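Long-range contacts in CghA (Chaetomium globosum, PDB 6KBC), which belongs to a family of two-domain, beta-rich proteins of the calycin clan and holds the ligand WK1 in a pocket that includes residues of its C-terminal domain: residues A[316-320]-A[361-365]; A[344-350]-A[364-370]. All coordinates share one frame; numbering follows the deposited sequence.

Contact 1: A[316-320]-A[361-365]. With WK1 ((2S)-3-[(2S,4E)-4-[[(1R,2S,4aR,6S,8R,8aS)-2-[(E)-but-2-en-2-yl]-6,8-dimethyl-1,2,4a,5,6,7,8,8a-octahydronaphthalen-1-yl]-oxidanyl-methylidene]-3,5-bis(oxidanylidene)pyrrolidin-2-yl]-2-methyl-2-oxidanyl-propanoic acid), chain B.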
loop_
_atom_site.group_PDB
_atom_site.type_symbol
_atom_site.label_atom_id
_atom_site.label_comp_id
_atom_site.label_asym_id
_atom_site.label_seq_id
_atom_site.Cartn_x
_atom_site.Cartn_y
_atom_site.Cartn_z
ATOM N N ALA A 316 -5.500 -4.809 -18.399
ATOM C CA ALA A 316 -4.646 -3.650 -18.176
ATOM C C ALA A 316 -4.105 -3.129 -19.511
ATOM O O ALA A 316 -4.095 -3.836 -20.515
ATOM C CB ALA A 316 -3.494 -3.997 -17.230
ATOM N N LYS A 317 -3.668 -1.864 -19.506
ATOM C CA LYS A 317 -3.485 -1.080 -20.723
ATOM C C LYS A 317 -2.033 -0.942 -21.133
ATOM O O LYS A 317 -1.773 -0.448 -22.230
ATOM C CB LYS A 317 -4.021 0.354 -20.555
ATOM C CG LYS A 317 -5.498 0.492 -20.199
ATOM C CD LYS A 317 -6.386 -0.116 -21.246
ATOM C CE LYS A 317 -7.805 0.428 -21.127
ATOM N NZ LYS A 317 -8.695 -0.234 -22.120
ATOM N N TYR A 318 -1.089 -1.288 -20.264
ATOM C CA TYR A 318 0.291 -0.895 -20.516
ATOM C C TYR A 318 1.140 -2.107 -20.856
ATOM O O TYR A 318 0.805 -2.819 -21.800
ATOM C CB TYR A 318 0.820 -0.107 -19.322
ATOM C CG TYR A 318 0.055 1.183 -19.130
ATOM C CD1 TYR A 318 0.276 2.266 -19.982
ATOM C CD2 TYR A 318 -0.879 1.325 -18.106
ATOM C CE1 TYR A 318 -0.414 3.458 -19.828
ATOM C CE2 TYR A 318 -1.582 2.520 -17.940
ATOM C CZ TYR A 318 -1.344 3.579 -18.813
ATOM O OH TYR A 318 -2.031 4.763 -18.661
ATOM N N ARG A 319 2.229 -2.361 -20.131
ATOM C CA ARG A 319 3.133 -3.427 -20.562
ATOM C C ARG A 319 2.432 -4.782 -20.558
ATOM O O ARG A 319 2.459 -5.516 -21.555
ATOM C CB ARG A 319 4.382 -3.478 -19.683
ATOM C CG ARG A 319 5.386 -4.508 -20.195
ATOM C CD ARG A 319 6.497 -4.773 -19.200
ATOM N NE ARG A 319 5.978 -5.429 -17.997
ATOM C CZ ARG A 319 6.517 -5.302 -16.793
ATOM N NH1 ARG A 319 7.581 -4.524 -16.622
ATOM N NH2 ARG A 319 5.978 -5.934 -15.753
ATOM N N ASP A 320 1.807 -5.131 -19.445
ATOM C CA ASP A 320 1.175 -6.432 -19.276
ATOM C C ASP A 320 -0.317 -6.278 -19.481
ATOM O O ASP A 320 -0.969 -5.498 -18.784
ATOM C CB ASP A 320 1.458 -7.005 -17.887
ATOM C CG ASP A 320 2.933 -7.045 -17.589
ATOM O OD1 ASP A 320 3.700 -7.345 -18.536
ATOM O OD2 ASP A 320 3.318 -6.794 -16.429
ATOM N N GLY A 361 6.573 0.452 -23.518
ATOM C CA GLY A 361 5.818 1.286 -22.598
ATOM C C GLY A 361 5.363 0.513 -21.369
ATOM O O GLY A 361 5.059 -0.680 -21.427
ATOM N N THR A 362 5.349 1.205 -20.239
ATOM C CA THR A 362 4.960 0.621 -18.966
ATOM C C THR A 362 4.001 1.573 -18.273
ATOM O O THR A 362 3.875 2.749 -18.637
ATOM C CB THR A 362 6.167 0.354 -18.062
ATOM O OG1 THR A 362 6.914 1.565 -17.912
ATOM C CG2 THR A 362 7.071 -0.759 -18.627
ATOM N N GLY A 363 3.335 1.064 -17.245
ATOM C CA GLY A 363 2.320 1.877 -16.620
ATOM C C GLY A 363 2.120 1.503 -15.171
ATOM O O GLY A 363 2.736 0.573 -14.641
ATOM N N ASN A 364 1.232 2.267 -14.543
ATOM C CA ASN A 364 0.887 2.165 -13.133
ATOM C C ASN A 364 -0.637 2.158 -13.108
ATOM O O ASN A 364 -1.267 3.157 -13.465
ATOM C CB ASN A 364 1.477 3.341 -12.354
ATOM C CG ASN A 364 1.044 3.373 -10.887
ATOM O OD1 ASN A 364 0.213 2.577 -10.437
ATOM N ND2 ASN A 364 1.629 4.292 -10.134
ATOM N N SER A 365 -1.228 1.014 -12.774
ATOM C CA SER A 365 -2.663 0.838 -12.888
ATOM C C SER A 365 -3.213 0.384 -11.550
ATOM O O SER A 365 -2.649 -0.504 -10.898
ATOM C CB SER A 365 -3.037 -0.178 -13.959
ATOM O OG SER A 365 -2.421 0.140 -15.197
HETATM O O WK1 B . -0.120 9.172 -8.358
HETATM C C17 WK1 B . -0.764 8.368 -7.733
HETATM O O1 WK1 B . -1.848 8.620 -7.289
HETATM C C19 WK1 B . -0.231 7.013 -7.498
HETATM O O2 WK1 B . 0.961 6.783 -8.169
HETATM C C18 WK1 B . -1.202 6.011 -8.042
HETATM C C20 WK1 B . -0.008 6.975 -6.012
HETATM C C22 WK1 B . 0.155 5.590 -5.533
HETATM N N WK1 B . 0.201 5.363 -4.101
HETATM C C21 WK1 B . 1.199 4.534 -3.814
HETATM O O5 WK1 B . 1.452 4.137 -2.589
HETATM C C23 WK1 B . 1.304 4.848 -6.000
HETATM O O4 WK1 B . 1.704 4.758 -7.252
HETATM C C24 WK1 B . 1.997 4.135 -4.983
HETATM C C16 WK1 B . 3.163 3.272 -5.142
HETATM O O3 WK1 B . 3.624 3.113 -6.322
HETATM C C9 WK1 B . 3.690 2.509 -4.000
HETATM C C8 WK1 B . 2.755 1.267 -4.042
HETATM C C12 WK1 B . 1.286 1.459 -4.360
HETATM C C13 WK1 B . 0.365 1.567 -3.429
HETATM C C90 WK1 B . -1.072 1.763 -3.775
HETATM C C14 WK1 B . 0.840 1.534 -5.776
HETATM C C7 WK1 B . 3.237 0.238 -5.019
HETATM C C6 WK1 B . 4.472 -0.180 -4.936
HETATM C C3 WK1 B . 5.396 0.605 -4.061
HETATM C C4 WK1 B . 5.151 2.099 -4.116
HETATM C C5 WK1 B . 5.939 2.718 -2.979
HETATM C C11 WK1 B . 5.903 4.210 -3.079
HETATM C C2 WK1 B . 6.861 0.266 -4.159
HETATM C C1 WK1 B . 7.457 0.739 -2.871
HETATM C C10 WK1 B . 8.871 0.321 -2.635
HETATM C C WK1 B . 7.372 2.235 -2.864
HETATM O O HOH W 1 -4.146 -0.480 -17.203
#
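Tyr318 lays one face of its ring over the backbone of Gly363, whose CA sits 3.8 Å from the ring centroid in a CH-pi contact. Without a side chain, Gly363 lets the ring come down close to the main chain. CG of Tyr318 is turned beside its own backbone N (chi1 -63°), which brings the CD2 edge to Ser365; OG of Ser365 lies near the ring plane, 3.5 Å from Tyr318 CD2. The same hydroxyl reaches a water, at 2.7 Å from OG, that accepts the N-H of Lys317, so one water ties the loop to the strand. Next along, Arg319 runs alongside Thr362: its CB rests 3.4 Å from Gly361 O and 4.0 Å from Thr362 CG2. The contact thus lays the loop between strands 302-308 and 324-330 against the start of strand 363-375 and the two residues leading into it, in the C-terminal domain. A bend at chi3 of Arg319 (67°) carries its guanidinium away from this strand to Asp320, gripped side-on through NE and NH2, with NE 3.0 Å from OD1; NH2 also pairs with Asp241. In the second shell, the Glu392 carboxylate accepts the backbone N-H groups of Gly363, Arg319 and Asp320, holding both segments to strand 382-392. Asn364 points away from the loop; its ND2 donates to O4 of WK1 (2.9 Å, 157°), and OD1 accepts from Trp350 NE1.

Contact 2: A[344-350]-A[364-370]. With WK1 ((2S)-3-[(2S,4E)-4-[[(1R,2S,4aR,6S,8R,8aS)-2-[(E)-but-2-en-2-yl]-6,8-dimethyl-1,2,4a,5,6,7,8,8a-octahydronaphthalen-1-yl]-oxidanyl-methylidene]-3,5-bis(oxidanylidene)pyrrolidin-2-yl]-2-methyl-2-oxidanyl-propanoic acid), chain B.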
loop_
_atom_site.group_PDB
_atom_site.type_symbol
_atom_site.label_atom_id
_atom_site.label_comp_id
_atom_site.label_asym_id
_atom_site.label_seq_id
_atom_site.Cartn_x
_atom_site.Cartn_y
_atom_site.Cartn_z
ATOM N N ARG A 344 -9.550 -10.555 -9.982
ATOM C CA ARG A 344 -9.802 -10.182 -11.367
ATOM C C ARG A 344 -10.234 -8.733 -11.434
ATOM O O ARG A 344 -11.055 -8.284 -10.628
ATOM C CB ARG A 344 -10.825 -11.117 -12.020
ATOM C CG ARG A 344 -10.259 -12.525 -12.091
ATOM C CD ARG A 344 -11.230 -13.537 -12.678
ATOM N NE ARG A 344 -10.583 -14.840 -12.766
ATOM C CZ ARG A 344 -9.833 -15.230 -13.793
ATOM N NH1 ARG A 344 -9.633 -14.410 -14.827
ATOM N NH2 ARG A 344 -9.276 -16.436 -13.783
ATOM N N HIS A 345 -9.655 -8.007 -12.397
ATOM C CA HIS A 345 -9.905 -6.583 -12.566
ATOM C C HIS A 345 -11.382 -6.327 -12.816
ATOM O O HIS A 345 -11.919 -6.732 -13.855
ATOM C CB HIS A 345 -9.093 -6.037 -13.737
ATOM C CG HIS A 345 -7.610 -6.157 -13.546
ATOM N ND1 HIS A 345 -6.728 -6.222 -14.604
ATOM C CD2 HIS A 345 -6.858 -6.211 -12.420
ATOM C CE1 HIS A 345 -5.495 -6.322 -14.138
ATOM N NE2 HIS A 345 -5.544 -6.301 -12.815
ATOM N N HIS A 346 -12.029 -5.642 -11.876
ATOM C CA HIS A 346 -13.446 -5.339 -11.964
ATOM C C HIS A 346 -13.707 -3.903 -12.378
ATOM O O HIS A 346 -14.576 -3.652 -13.210
ATOM C CB HIS A 346 -14.136 -5.622 -10.623
ATOM C CG HIS A 346 -15.595 -5.306 -10.639
ATOM N ND1 HIS A 346 -16.528 -6.137 -11.223
ATOM C CD2 HIS A 346 -16.281 -4.230 -10.179
ATOM C CE1 HIS A 346 -17.726 -5.591 -11.113
ATOM N NE2 HIS A 346 -17.605 -4.436 -10.479
ATOM N N GLN A 347 -12.957 -2.956 -11.834
ATOM C CA GLN A 347 -13.136 -1.556 -12.169
ATOM C C GLN A 347 -11.772 -0.931 -12.332
ATOM O O GLN A 347 -10.922 -1.068 -11.449
ATOM C CB GLN A 347 -13.929 -0.788 -11.088
ATOM C CG GLN A 347 -14.145 0.667 -11.472
ATOM C CD GLN A 347 -14.868 1.481 -10.402
ATOM O OE1 GLN A 347 -15.334 0.946 -9.388
ATOM N NE2 GLN A 347 -14.950 2.790 -10.626
ATOM N N ALA A 348 -11.587 -0.227 -13.442
ATOM C CA ALA A 348 -10.363 0.524 -13.684
ATOM C C ALA A 348 -10.359 1.761 -12.801
ATOM O O ALA A 348 -11.196 2.650 -12.960
ATOM C CB ALA A 348 -10.265 0.919 -15.153
ATOM N N TRP A 349 -9.415 1.821 -11.876
ATOM C CA TRP A 349 -9.397 2.870 -10.869
ATOM C C TRP A 349 -8.499 4.026 -11.295
ATOM O O TRP A 349 -8.942 5.176 -11.385
ATOM C CB TRP A 349 -8.935 2.244 -9.554
ATOM C CG TRP A 349 -8.997 3.128 -8.343
ATOM C CD1 TRP A 349 -9.274 4.466 -8.294
ATOM C CD2 TRP A 349 -8.738 2.719 -7.003
ATOM N NE1 TRP A 349 -9.221 4.912 -6.986
ATOM C CE2 TRP A 349 -8.890 3.857 -6.176
ATOM C CE3 TRP A 349 -8.395 1.498 -6.415
ATOM C CZ2 TRP A 349 -8.708 3.807 -4.800
ATOM C CZ3 TRP A 349 -8.211 1.451 -5.038
ATOM C CH2 TRP A 349 -8.363 2.598 -4.253
ATOM N N TRP A 350 -7.226 3.735 -11.548
ATOM C CA TRP A 350 -6.310 4.706 -12.115
ATOM C C TRP A 350 -5.446 3.993 -13.140
ATOM O O TRP A 350 -5.345 2.765 -13.149
ATOM C CB TRP A 350 -5.458 5.399 -11.031
ATOM C CG TRP A 350 -4.386 4.548 -10.410
ATOM C CD1 TRP A 350 -3.147 4.259 -10.929
ATOM C CD2 TRP A 350 -4.443 3.913 -9.132
ATOM N NE1 TRP A 350 -2.439 3.472 -10.050
ATOM C CE2 TRP A 350 -3.213 3.239 -8.943
ATOM C CE3 TRP A 350 -5.417 3.846 -8.126
ATOM C CZ2 TRP A 350 -2.937 2.505 -7.799
ATOM C CZ3 TRP A 350 -5.137 3.111 -6.982
ATOM C CH2 TRP A 350 -3.905 2.449 -6.829
ATOM N N ASN A 364 1.232 2.267 -14.543
ATOM C CA ASN A 364 0.887 2.165 -13.133
ATOM C C ASN A 364 -0.637 2.158 -13.108
ATOM O O ASN A 364 -1.267 3.157 -13.465
ATOM C CB ASN A 364 1.477 3.341 -12.354
ATOM C CG ASN A 364 1.044 3.373 -10.887
ATOM O OD1 ASN A 364 0.213 2.577 -10.437
ATOM N ND2 ASN A 364 1.629 4.292 -10.134
ATOM N N SER A 365 -1.228 1.014 -12.774
ATOM C CA SER A 365 -2.663 0.838 -12.888
ATOM C C SER A 365 -3.213 0.384 -11.550
ATOM O O SER A 365 -2.649 -0.504 -10.898
ATOM C CB SER A 365 -3.037 -0.178 -13.959
ATOM O OG SER A 365 -2.421 0.140 -15.197
ATOM N N GLY A 366 -4.320 0.988 -11.153
ATOM C CA GLY A 366 -5.043 0.584 -9.958
ATOM C C GLY A 366 -6.369 -0.013 -10.390
ATOM O O GLY A 366 -6.977 0.442 -11.370
ATOM N N PHE A 367 -6.814 -1.018 -9.648
ATOM C CA PHE A 367 -8.065 -1.698 -9.927
ATOM C C PHE A 367 -8.778 -2.022 -8.625
ATOM O O PHE A 367 -8.148 -2.358 -7.617
ATOM C CB PHE A 367 -7.861 -3.021 -10.659
ATOM C CG PHE A 367 -7.333 -2.872 -12.044
ATOM C CD1 PHE A 367 -8.199 -2.668 -13.104
ATOM C CD2 PHE A 367 -5.964 -2.927 -12.284
ATOM C CE1 PHE A 367 -7.698 -2.542 -14.406
ATOM C CE2 PHE A 367 -5.465 -2.801 -13.583
ATOM C CZ PHE A 367 -6.330 -2.610 -14.628
ATOM N N VAL A 368 -10.102 -1.963 -8.676
ATOM C CA VAL A 368 -10.920 -2.734 -7.747
ATOM C C VAL A 368 -11.035 -4.136 -8.322
ATOM O O VAL A 368 -11.350 -4.302 -9.506
ATOM C CB VAL A 368 -12.306 -2.094 -7.576
ATOM C CG1 VAL A 368 -13.188 -2.976 -6.694
ATOM C CG2 VAL A 368 -12.185 -0.678 -7.024
ATOM N N VAL A 369 -10.760 -5.148 -7.510
ATOM C CA VAL A 369 -10.737 -6.508 -8.025
ATOM C C VAL A 369 -11.837 -7.309 -7.354
ATOM O O VAL A 369 -12.133 -7.126 -6.174
ATOM C CB VAL A 369 -9.369 -7.193 -7.810
ATOM C CG1 VAL A 369 -8.308 -6.560 -8.734
ATOM C CG2 VAL A 369 -8.957 -7.065 -6.341
ATOM N N GLU A 370 -12.416 -8.230 -8.109
ATOM C CA GLU A 370 -13.270 -9.254 -7.538
ATOM C C GLU A 370 -12.398 -10.451 -7.185
ATOM O O GLU A 370 -11.527 -10.848 -7.965
ATOM C CB GLU A 370 -14.353 -9.659 -8.532
ATOM C CG GLU A 370 -15.461 -10.499 -7.929
ATOM C CD GLU A 370 -16.644 -10.616 -8.881
ATOM O OE1 GLU A 370 -16.563 -10.049 -9.999
ATOM O OE2 GLU A 370 -17.663 -11.222 -8.497
HETATM O O WK1 B . -0.120 9.172 -8.358
HETATM C C17 WK1 B . -0.764 8.368 -7.733
HETATM O O1 WK1 B . -1.848 8.620 -7.289
HETATM C C19 WK1 B . -0.231 7.013 -7.498
HETATM O O2 WK1 B . 0.961 6.783 -8.169
HETATM C C18 WK1 B . -1.202 6.011 -8.042
HETATM C C20 WK1 B . -0.008 6.975 -6.012
HETATM C C22 WK1 B . 0.155 5.590 -5.533
HETATM N N WK1 B . 0.201 5.363 -4.101
HETATM C C21 WK1 B . 1.199 4.534 -3.814
HETATM O O5 WK1 B . 1.452 4.137 -2.589
HETATM C C23 WK1 B . 1.304 4.848 -6.000
HETATM O O4 WK1 B . 1.704 4.758 -7.252
HETATM C C24 WK1 B . 1.997 4.135 -4.983
HETATM C C16 WK1 B . 3.163 3.272 -5.142
HETATM O O3 WK1 B . 3.624 3.113 -6.322
HETATM C C9 WK1 B . 3.690 2.509 -4.000
HETATM C C8 WK1 B . 2.755 1.267 -4.042
HETATM C C12 WK1 B . 1.286 1.459 -4.360
HETATM C C13 WK1 B . 0.365 1.567 -3.429
HETATM C C90 WK1 B . -1.072 1.763 -3.775
HETATM C C14 WK1 B . 0.840 1.534 -5.776
HETATM C C7 WK1 B . 3.237 0.238 -5.019
HETATM C C6 WK1 B . 4.472 -0.180 -4.936
HETATM C C3 WK1 B . 5.396 0.605 -4.061
HETATM C C4 WK1 B . 5.151 2.099 -4.116
HETATM C C5 WK1 B . 5.939 2.718 -2.979
HETATM C C11 WK1 B . 5.903 4.210 -3.079
HETATM C C2 WK1 B . 6.861 0.266 -4.159
HETATM C C1 WK1 B . 7.457 0.739 -2.871
HETATM C C10 WK1 B . 8.871 0.321 -2.635
HETATM C C WK1 B . 7.372 2.235 -2.864
HETATM O O HOH W 2 -14.869 -8.833 -12.167
HETATM O O HOH W 3 -6.800 0.698 -14.027
#
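Trp350 folds its indole back over the strand carrying Gly366. From CB the chain turns so that CG lies between the backbone N and the carbonyl carbon (chi1 73°), above Gly366 N. CD1 meets the carbonyl O of Asn364 at 3.3 Å. NE1 then points, in the ring plane, straight at OD1 of Asn364 (2.8 Å, 177°), although it reaches that oxygen from well above the amide plane. The six-membered ring covers Gly366 CA, 3.4 Å from its centroid, in a CH-pi contact. C18 of WK1 lies over the opposite face, 3.5 Å from NE1, and CZ3 at the far rim stands over the ring of Trp349. Pinned by its N-H and sandwiched between strand and ligand, the indole forms part of the pocket wall. Strands 338-346 and 348-353 pair antiparallel with strand 363-375, the latter two as a beta hairpin, and two classic beta bulges each shift the register by one residue: His346 and Gln347 both donate to Val368 O, and Trp349 and, weakly, Trp350 to Gly366 O. Beyond the bend at Gln347, His345 and Phe367 stack face to face, centroids 3.5 Å apart and planes 7° from parallel; Glu390 and Leu314 O hold the two imidazole nitrogens and fix the ring's rotation. Phe367 and Val369 pack on Thr388 of strand 382-392, whereas Trp349 and Val368 face strand 60-69 and Gln347 and both tryptophans strand 77-85.

How the contacts relate
The centres of contacts 1 and 2 lie about 12 Å apart, both within the C-terminal domain, and both use strand 363-375. Along the chain, loop 316-320 comes first, then 344-350, and last the strand on which both contacts end, sharing Asn364 and Ser365. Contact 1 covers the beginning of that strand with a loop; contact 2 pairs its continuation with strands 338-346 and 348-353 of the same sheet. They touch directly where Ala316 CA packs 4.1 Å from Phe367 CZ. Contact 1 reaches WK1 through the shared Asn364, and contact 2 adds Trp350, so the shared strand joins pocket, loop and sheet.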